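Local coordinates for protein phosphoribosylaminoimidazole-succinocarboxamide synthase (Pyrococcus horikoshii, PDB 4O81) that catalyses the ATP-dependent joining of L-aspartate to 5-amino-1-(5-phospho-D-ribosyl)imidazole-4-carboxylate, giving SAICAR in de novo purine biosynthesis, at residues K167-V172 / C197-A202; N94-S99 / E108-P113; Y86-V91 / D144-I149. One frame throughout, in Å; residues are numbered along the deposited sequence.

Contact 1 of 3, residues K167-V172 / C197-A202; sequences KGIILV and CRFWDA. With AMP (adenosine monophosphate), chain K.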
# COMPACT_ATOMS: atom_id res chain seq x y z
N LYS A 167 -8.56 8.34 2.95
CA LYS A 167 -9.78 8.95 3.44
C LYS A 167 -9.77 9.18 4.96
O LYS A 167 -10.80 9.42 5.56
CB LYS A 167 -10.97 8.11 3.01
CG LYS A 167 -11.04 7.97 1.50
CD LYS A 167 -12.18 7.08 1.06
CE LYS A 167 -12.20 6.88 -0.45
NZ LYS A 167 -12.34 8.14 -1.23
N GLY A 168 -8.59 9.10 5.56
CA GLY A 168 -8.44 9.24 7.02
C GLY A 168 -9.03 8.10 7.84
O GLY A 168 -9.46 8.32 8.98
N ILE A 169 -9.04 6.89 7.27
CA ILE A 169 -9.57 5.69 7.95
C ILE A 169 -8.50 4.61 8.05
O ILE A 169 -7.93 4.19 7.03
CB ILE A 169 -10.82 5.11 7.22
CG1 ILE A 169 -11.98 6.11 7.19
CG2 ILE A 169 -11.27 3.80 7.88
CD1 ILE A 169 -13.05 5.77 6.16
N ILE A 170 -8.23 4.16 9.28
CA ILE A 170 -7.31 3.06 9.54
C ILE A 170 -8.04 1.72 9.39
O ILE A 170 -9.04 1.45 10.09
CB ILE A 170 -6.71 3.15 10.96
CG1 ILE A 170 -5.99 4.49 11.15
CG2 ILE A 170 -5.75 1.99 11.23
CD1 ILE A 170 -5.71 4.85 12.60
N LEU A 171 -7.55 0.89 8.47
CA LEU A 171 -8.01 -0.50 8.44
C LEU A 171 -7.24 -1.27 9.49
O LEU A 171 -6.09 -1.65 9.28
CB LEU A 171 -7.78 -1.14 7.06
CG LEU A 171 -8.24 -2.58 6.81
CD1 LEU A 171 -9.74 -2.74 7.02
CD2 LEU A 171 -7.86 -2.96 5.39
N VAL A 172 -7.89 -1.48 10.63
CA VAL A 172 -7.25 -2.09 11.81
C VAL A 172 -7.10 -3.61 11.60
O VAL A 172 -6.00 -4.15 11.73
CB VAL A 172 -8.03 -1.74 13.11
CG1 VAL A 172 -7.61 -2.62 14.28
CG2 VAL A 172 -7.82 -0.25 13.44
N CYS A 197 -15.08 -5.70 9.48
CA CYS A 197 -13.81 -4.96 9.54
C CYS A 197 -13.78 -4.08 10.78
O CYS A 197 -14.83 -3.65 11.26
CB CYS A 197 -13.66 -4.00 8.34
SG CYS A 197 -13.84 -4.65 6.67
N ARG A 198 -12.58 -3.80 11.29
CA ARG A 198 -12.40 -2.71 12.23
C ARG A 198 -11.85 -1.52 11.48
O ARG A 198 -10.76 -1.58 10.89
CB ARG A 198 -11.47 -3.07 13.41
CG ARG A 198 -12.11 -3.99 14.44
CD ARG A 198 -11.30 -4.04 15.74
NE ARG A 198 -11.94 -4.94 16.70
CZ ARG A 198 -11.60 -6.22 16.88
NH1 ARG A 198 -10.59 -6.77 16.20
NH2 ARG A 198 -12.26 -6.94 17.78
N PHE A 199 -12.61 -0.42 11.54
CA PHE A 199 -12.21 0.84 10.93
C PHE A 199 -12.09 1.88 12.03
O PHE A 199 -13.05 2.06 12.81
CB PHE A 199 -13.27 1.36 9.97
CG PHE A 199 -13.61 0.45 8.82
CD1 PHE A 199 -12.63 -0.07 7.98
CD2 PHE A 199 -14.95 0.18 8.53
CE1 PHE A 199 -12.97 -0.85 6.90
CE2 PHE A 199 -15.30 -0.60 7.44
CZ PHE A 199 -14.30 -1.12 6.62
N TRP A 200 -10.94 2.55 12.10
CA TRP A 200 -10.76 3.65 13.05
C TRP A 200 -10.50 4.93 12.33
O TRP A 200 -9.76 4.97 11.33
CB TRP A 200 -9.57 3.46 14.00
CG TRP A 200 -9.67 2.33 14.98
CD1 TRP A 200 -10.76 1.49 15.23
CD2 TRP A 200 -8.63 1.87 15.89
NE1 TRP A 200 -10.45 0.57 16.19
CE2 TRP A 200 -9.19 0.74 16.62
CE3 TRP A 200 -7.32 2.26 16.15
CZ2 TRP A 200 -8.46 0.04 17.58
CZ3 TRP A 200 -6.59 1.56 17.11
CH2 TRP A 200 -7.15 0.47 17.81
N ASP A 201 -11.04 6.01 12.87
CA ASP A 201 -10.68 7.33 12.38
C ASP A 201 -9.18 7.59 12.60
O ASP A 201 -8.62 7.35 13.69
CB ASP A 201 -11.49 8.42 13.06
CG ASP A 201 -11.12 9.78 12.56
OD1 ASP A 201 -11.45 10.06 11.40
OD2 ASP A 201 -10.44 10.52 13.28
N ALA A 202 -8.51 8.07 11.56
CA ALA A 202 -7.06 8.21 11.60
C ALA A 202 -6.58 9.15 12.70
O ALA A 202 -5.53 8.91 13.30
CB ALA A 202 -6.50 8.63 10.24
P AMP K . -11.04 -10.55 16.71
O1P AMP K . -10.36 -11.89 16.45
O2P AMP K . -10.12 -9.48 17.21
O3P AMP K . -12.30 -10.63 17.54
O5' AMP K . -11.58 -10.09 15.24
C5' AMP K . -10.71 -9.66 14.18
C4' AMP K . -11.42 -8.99 12.98
O4' AMP K . -12.09 -9.95 12.16
C3' AMP K . -12.48 -7.95 13.33
O3' AMP K . -12.51 -6.93 12.32
C2' AMP K . -13.78 -8.71 13.26
O2' AMP K . -14.88 -7.85 12.94
C1' AMP K . -13.51 -9.73 12.16
N9 AMP K . -14.26 -10.98 12.44
C8 AMP K . -13.79 -12.06 13.09
N7 AMP K . -14.74 -13.03 13.16
C5 AMP K . -15.84 -12.57 12.57
C6 AMP K . -17.22 -13.09 12.30
N6 AMP K . -17.60 -14.32 12.71
N1 AMP K . -18.06 -12.27 11.62
C2 AMP K . -17.70 -11.03 11.21
N3 AMP K . -16.47 -10.51 11.42
C4 AMP K . -15.52 -11.21 12.08

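Contact 2 of 3, residues N94-S99 / E108-P113; sequences NVVAGS and EGYELP. With AMP (adenosine monophosphate), chain K.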
# COMPACT_ATOMS: atom_id res chain seq x y z
N ASN A 94 -3.56 -5.26 10.75
CA ASN A 94 -2.53 -4.23 10.58
C ASN A 94 -2.19 -3.54 11.90
O ASN A 94 -1.08 -3.07 12.09
CB ASN A 94 -3.01 -3.19 9.57
CG ASN A 94 -3.26 -3.79 8.22
OD1 ASN A 94 -2.37 -4.39 7.65
ND2 ASN A 94 -4.50 -3.67 7.71
N VAL A 95 -3.19 -3.44 12.78
CA VAL A 95 -3.06 -2.73 14.05
C VAL A 95 -3.60 -3.65 15.15
O VAL A 95 -4.62 -4.28 14.95
CB VAL A 95 -3.90 -1.41 14.00
CG1 VAL A 95 -3.99 -0.76 15.36
CG2 VAL A 95 -3.32 -0.45 12.97
N VAL A 96 -2.92 -3.71 16.29
CA VAL A 96 -3.33 -4.56 17.42
C VAL A 96 -4.69 -4.11 17.99
O VAL A 96 -4.87 -2.95 18.34
CB VAL A 96 -2.24 -4.59 18.55
CG1 VAL A 96 -2.72 -5.36 19.79
CG2 VAL A 96 -0.92 -5.16 18.04
N ALA A 97 -5.64 -5.03 18.03
CA ALA A 97 -6.98 -4.78 18.58
C ALA A 97 -7.64 -6.12 18.85
O ALA A 97 -7.14 -7.17 18.39
CB ALA A 97 -7.83 -3.95 17.62
N GLY A 98 -8.75 -6.10 19.58
CA GLY A 98 -9.54 -7.32 19.88
C GLY A 98 -8.67 -8.46 20.38
O GLY A 98 -7.80 -8.25 21.23
N SER A 99 -8.88 -9.66 19.82
CA SER A 99 -8.25 -10.88 20.32
C SER A 99 -6.71 -10.92 20.20
O SER A 99 -6.07 -11.68 20.93
CB SER A 99 -8.87 -12.14 19.69
OG SER A 99 -8.42 -12.34 18.36
N GLU A 108 -3.28 -2.10 22.65
CA GLU A 108 -4.25 -1.70 21.64
C GLU A 108 -3.72 -0.49 20.89
O GLU A 108 -3.17 0.42 21.49
CB GLU A 108 -5.61 -1.41 22.28
CG GLU A 108 -6.67 -1.06 21.25
CD GLU A 108 -8.05 -1.56 21.60
OE1 GLU A 108 -8.97 -0.72 21.72
OE2 GLU A 108 -8.20 -2.79 21.75
N GLY A 109 -3.86 -0.50 19.57
CA GLY A 109 -3.43 0.63 18.75
C GLY A 109 -2.03 0.46 18.20
O GLY A 109 -1.59 1.25 17.37
N TYR A 110 -1.31 -0.56 18.65
CA TYR A 110 0.06 -0.76 18.18
C TYR A 110 0.08 -1.10 16.68
O TYR A 110 -0.64 -1.99 16.22
CB TYR A 110 0.75 -1.88 18.96
CG TYR A 110 2.18 -2.12 18.56
CD1 TYR A 110 3.23 -1.45 19.18
CD2 TYR A 110 2.49 -3.04 17.55
CE1 TYR A 110 4.54 -1.67 18.81
CE2 TYR A 110 3.80 -3.28 17.18
CZ TYR A 110 4.82 -2.59 17.81
OH TYR A 110 6.12 -2.82 17.45
N GLU A 111 0.91 -0.38 15.93
CA GLU A 111 1.03 -0.61 14.50
C GLU A 111 2.02 -1.73 14.22
O GLU A 111 3.18 -1.66 14.62
CB GLU A 111 1.48 0.66 13.78
CG GLU A 111 1.78 0.42 12.31
CD GLU A 111 2.43 1.61 11.66
OE1 GLU A 111 1.68 2.53 11.26
OE2 GLU A 111 3.68 1.63 11.54
N LEU A 112 1.55 -2.76 13.51
CA LEU A 112 2.38 -3.94 13.24
C LEU A 112 3.37 -3.66 12.12
O LEU A 112 3.06 -2.97 11.17
CB LEU A 112 1.51 -5.16 12.92
CG LEU A 112 0.61 -5.65 14.05
CD1 LEU A 112 -0.49 -6.55 13.52
CD2 LEU A 112 1.43 -6.34 15.14
N PRO A 113 4.59 -4.21 12.25
CA PRO A 113 5.61 -3.94 11.22
C PRO A 113 5.17 -4.52 9.88
O PRO A 113 5.46 -3.95 8.84
CB PRO A 113 6.86 -4.66 11.75
CG PRO A 113 6.36 -5.65 12.75
CD PRO A 113 5.09 -5.09 13.32
P AMP K . -11.04 -10.55 16.71
O1P AMP K . -10.36 -11.89 16.45
O2P AMP K . -10.12 -9.48 17.21
O3P AMP K . -12.30 -10.63 17.54
O5' AMP K . -11.58 -10.09 15.24
C5' AMP K . -10.71 -9.66 14.18
C4' AMP K . -11.42 -8.99 12.98
O4' AMP K . -12.09 -9.95 12.16
C3' AMP K . -12.48 -7.95 13.33
O3' AMP K . -12.51 -6.93 12.32
C2' AMP K . -13.78 -8.71 13.26
O2' AMP K . -14.88 -7.85 12.94
C1' AMP K . -13.51 -9.73 12.16
N9 AMP K . -14.26 -10.98 12.44
C8 AMP K . -13.79 -12.06 13.09
N7 AMP K . -14.74 -13.03 13.16
C5 AMP K . -15.84 -12.57 12.57
C6 AMP K . -17.22 -13.09 12.30
N6 AMP K . -17.60 -14.32 12.71
N1 AMP K . -18.06 -12.27 11.62
C2 AMP K . -17.70 -11.03 11.21
N3 AMP K . -16.47 -10.51 11.42
C4 AMP K . -15.52 -11.21 12.08

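Contact 3 of 3, residues Y86-V91 / D144-I149; sequences YPLEVV and DEIKKI. With CD (cadmium ion), chain H; CD (cadmium ion), chain E; AMP (adenosine monophosphate), chain K.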
# COMPACT_ATOMS: atom_id res chain seq x y z
N TYR A 86 -14.67 -22.53 1.49
CA TYR A 86 -13.71 -23.05 2.48
C TYR A 86 -14.26 -22.79 3.89
O TYR A 86 -14.87 -21.74 4.12
CB TYR A 86 -12.35 -22.41 2.32
CG TYR A 86 -11.61 -22.81 1.07
CD1 TYR A 86 -10.86 -23.98 1.02
CD2 TYR A 86 -11.64 -21.99 -0.07
CE1 TYR A 86 -10.17 -24.34 -0.12
CE2 TYR A 86 -10.93 -22.33 -1.20
CZ TYR A 86 -10.21 -23.51 -1.23
OH TYR A 86 -9.51 -23.85 -2.36
N PRO A 87 -14.07 -23.74 4.82
CA PRO A 87 -14.62 -23.55 6.16
C PRO A 87 -13.69 -22.68 7.02
O PRO A 87 -13.30 -23.06 8.12
CB PRO A 87 -14.71 -24.98 6.71
CG PRO A 87 -13.64 -25.74 5.99
CD PRO A 87 -13.42 -25.05 4.66
N LEU A 88 -13.37 -21.50 6.49
CA LEU A 88 -12.40 -20.60 7.08
C LEU A 88 -12.92 -19.18 7.27
O LEU A 88 -13.70 -18.67 6.46
CB LEU A 88 -11.14 -20.53 6.20
CG LEU A 88 -10.30 -21.79 5.92
CD1 LEU A 88 -9.17 -21.46 4.97
CD2 LEU A 88 -9.75 -22.41 7.21
N GLU A 89 -12.48 -18.57 8.36
CA GLU A 89 -12.41 -17.11 8.46
C GLU A 89 -10.94 -16.74 8.32
O GLU A 89 -10.09 -17.24 9.06
CB GLU A 89 -12.97 -16.61 9.79
CG GLU A 89 -14.42 -16.99 10.03
CD GLU A 89 -14.95 -16.54 11.38
OE1 GLU A 89 -14.14 -16.20 12.28
OE2 GLU A 89 -16.19 -16.52 11.53
N VAL A 90 -10.64 -15.90 7.33
CA VAL A 90 -9.28 -15.44 7.09
C VAL A 90 -9.19 -14.01 7.58
O VAL A 90 -9.78 -13.11 6.99
CB VAL A 90 -8.87 -15.58 5.61
CG1 VAL A 90 -7.43 -15.16 5.38
CG2 VAL A 90 -9.11 -17.02 5.12
N VAL A 91 -8.46 -13.81 8.68
CA VAL A 91 -8.33 -12.52 9.32
C VAL A 91 -6.98 -11.86 9.03
O VAL A 91 -5.93 -12.47 9.20
CB VAL A 91 -8.58 -12.62 10.85
CG1 VAL A 91 -8.24 -11.32 11.57
CG2 VAL A 91 -10.03 -13.01 11.14
N ASP A 144 -1.02 -25.76 -0.62
CA ASP A 144 -0.99 -24.92 -1.81
C ASP A 144 -2.19 -23.95 -1.86
O ASP A 144 -2.03 -22.78 -2.19
CB ASP A 144 -0.92 -25.78 -3.07
CG ASP A 144 0.12 -25.29 -4.04
OD1 ASP A 144 1.33 -25.45 -3.74
OD2 ASP A 144 -0.27 -24.72 -5.08
N GLU A 145 -3.37 -24.46 -1.54
CA GLU A 145 -4.57 -23.63 -1.43
C GLU A 145 -4.44 -22.54 -0.35
O GLU A 145 -4.75 -21.38 -0.61
CB GLU A 145 -5.80 -24.49 -1.14
CG GLU A 145 -6.33 -25.26 -2.33
CD GLU A 145 -7.30 -26.33 -1.89
OE1 GLU A 145 -6.86 -27.31 -1.28
OE2 GLU A 145 -8.51 -26.18 -2.14
N ILE A 146 -3.98 -22.94 0.84
CA ILE A 146 -3.68 -22.02 1.94
C ILE A 146 -2.76 -20.88 1.52
O ILE A 146 -3.03 -19.72 1.83
CB ILE A 146 -3.06 -22.77 3.16
CG1 ILE A 146 -4.13 -23.60 3.88
CG2 ILE A 146 -2.41 -21.78 4.12
CD1 ILE A 146 -5.34 -22.83 4.39
N LYS A 147 -1.69 -21.21 0.81
CA LYS A 147 -0.73 -20.20 0.36
C LYS A 147 -1.38 -19.22 -0.62
O LYS A 147 -1.14 -18.01 -0.54
CB LYS A 147 0.54 -20.84 -0.22
CG LYS A 147 1.38 -21.58 0.82
CD LYS A 147 2.76 -21.96 0.29
N LYS A 148 -2.20 -19.75 -1.52
CA LYS A 148 -2.95 -18.89 -2.44
C LYS A 148 -3.94 -18.00 -1.68
O LYS A 148 -4.02 -16.80 -1.93
CB LYS A 148 -3.68 -19.70 -3.51
CG LYS A 148 -4.34 -18.85 -4.60
CD LYS A 148 -3.32 -17.96 -5.31
CE LYS A 148 -3.88 -17.38 -6.59
NZ LYS A 148 -2.80 -17.10 -7.58
N ILE A 149 -4.69 -18.60 -0.76
CA ILE A 149 -5.64 -17.86 0.06
C ILE A 149 -4.97 -16.70 0.80
O ILE A 149 -5.39 -15.54 0.64
CB ILE A 149 -6.41 -18.79 1.02
CG1 ILE A 149 -7.48 -19.56 0.23
CG2 ILE A 149 -7.08 -18.00 2.14
CD1 ILE A 149 -8.04 -20.78 0.94
CD CD H . -13.98 -15.07 14.24
CD CD E . -18.25 -17.45 12.93
P AMP K . -11.04 -10.55 16.71
O1P AMP K . -10.36 -11.89 16.45
O2P AMP K . -10.12 -9.48 17.21
O3P AMP K . -12.30 -10.63 17.54
O5' AMP K . -11.58 -10.09 15.24
C5' AMP K . -10.71 -9.66 14.18
C4' AMP K . -11.42 -8.99 12.98
O4' AMP K . -12.09 -9.95 12.16
C3' AMP K . -12.48 -7.95 13.33
O3' AMP K . -12.51 -6.93 12.32
C2' AMP K . -13.78 -8.71 13.26
O2' AMP K . -14.88 -7.85 12.94
C1' AMP K . -13.51 -9.73 12.16
N9 AMP K . -14.26 -10.98 12.44
C8 AMP K . -13.79 -12.06 13.09
N7 AMP K . -14.74 -13.03 13.16
C5 AMP K . -15.84 -12.57 12.57
C6 AMP K . -17.22 -13.09 12.30
N6 AMP K . -17.60 -14.32 12.71
N1 AMP K . -18.06 -12.27 11.62
C2 AMP K . -17.70 -11.03 11.21
N3 AMP K . -16.47 -10.51 11.42
C4 AMP K . -15.52 -11.21 12.08
O HOH W 1 -11.64 -14.14 14.33

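Contact 1 of 3, residues K167-V172 / C197-A202
Two neighbouring antiparallel strands of the large antiparallel sheet, 169-172 and 197-201, meet here, with I170 opposite W200 and L171 opposite F199. I170 and W200 form a hydrogen-bonded pair: I170 N gives W200 O a bond of 2.7 Å, and W200 N returns a bond to I170 O at 3.0 Å. V172 N to R198 O (2.9 Å) and A202 N to G168 O extend the pairing. G168, whose positive phi suits glycine, ends helix 143-165 in a Schellman motif and leads directly into the strand.

With its CG anti to the carbonyl carbon (chi1 -65°), W200 spreads its indole over V172 rather than over I170. V172 CG2 makes a CH-pi contact, 3.5 Å from the centroid of the W200 five-membered ring and 16° off its normal; a branched valine offers a methyl there without bulk. On the opposite face of the sheet, L171 CD1 lies 3.7 Å from F199 CE1, and I169 CG2 lies 3.8 Å from F199 CB. Helices 143-165 and 220-232 cover this side, which suits its large apolar residues.

R198 stretches from CG to NE toward the nucleotide, where NH1 donates a 2.9 Å bond to AMP O2P at the guanidinium edge; NH2 adds a weak one to the same oxygen. D173 salt-bridges NH1 and D211 salt-bridges NE. The guanidinium is thereby fixed in rotation, its positive charge probably balanced by the two carboxylates and the phosphate, consistent with a site for the phosphate of the ribonucleotide substrate.

Contact 2 of 3, residues N94-S99 / E108-P113
V96 is gripped at both ends of its backbone: V96 N donates to Y110 O at 2.9 Å, and V96 O accepts G109 N at 2.9 Å in an almost straight bond (174°). L112 N gives N94 O a third bond, 3.0 Å long. Between them V95 and E111 form a non-hydrogen-bonded pair of the antiparallel type. G109 sits at backbone angles where a CB would jam against the preceding carbonyl, hence the glycine.

Farther along the loop, S99 N and S99 OG both reach the AMP phosphate, the hydroxyl meeting O1P at 2.8 Å. A CB on G98 would run into O2P, and glycine lets the chain pass close by.

In the packing, V96 CG2 reaches Y110 CB at 3.8 Å and L112 CD2 at 3.9 Å. The torsion of L112 (chi1 -64°) sets CG anti to its carbonyl carbon and brings CD1 alongside the N94 carbonyl. With an alanine at L112 the backbone bond would remain, but V96 CG2 would probably lose its methyl partner and a gap is likely to open beside the N94 carbonyl. Polar backbone atoms thus pin the loop, while its glycine and serine shape it to receive a phosphate.

Contact 3 of 3, residues Y86-V91 / D144-I149
Strand 88-91 and helix 144-149 pass with their axes 11.6 Å apart at an angle of 42°, and V90 and I149 make the nearest backbone approach, 8.3 Å between CA atoms. At such a spacing side chains alone bridge the gap. Y86 OH donates a short bond of 2.5 Å to E145 OE2, which lies at the edge of the phenol ring and is met on its anti side; ring and carboxylate planes stand 65° apart. S142 N donates to the other oxygen, OE1, so both carboxylate oxygens are held.

I149 CD1 stands over the centre of the Y86 ring in a CH-pi contact, 3.9 Å from the centroid. This is helix-on-sheet packing: helix 143-165 lies against one face of the antiparallel sheet, and alternation along the strand turns L88 and V90 to it. Beta-branched V90 and I149 present methyls close to their backbones, V90 CG2 lying 3.7 Å from I149 CG2; the L88 and I146 side chains cross at about a right angle, CD1 to CD1 4.1 Å.

E89 and V91 face the nucleotide instead. E89 OE1 binds a cadmium ion at 2.3 Å, and AMP N7 and a water also bind this ion; OE2 reaches a second cadmium ion, shared with D128.

How the contacts relate
Contacts 1 and 2 adjoin, their centres 12 Å apart: V172 O lies 2.9 Å from N94 N and L171 O lies 3.0 Å from N94 ND2, both probable hydrogen bonds, and V172 CG1 packs on A97 CB. Contact 3 stands farther off, about 24 Å from contact 1 and 22 Å from contact 2 between centres, yet strand 84-93 leads from it to the corner at N94, where segment 94-99 begins, and helix 143-165 leads to strand 169-180. All three meet at one AMP molecule. Contacts 1 and 2 supply R198 and S99 to the phosphate; R93 and D173 also hydrogen-bond AMP. Contact 3 reaches the base through cadmium, and the sheet and the loop leaving strand 84-93 together hold the phosphate and base ends.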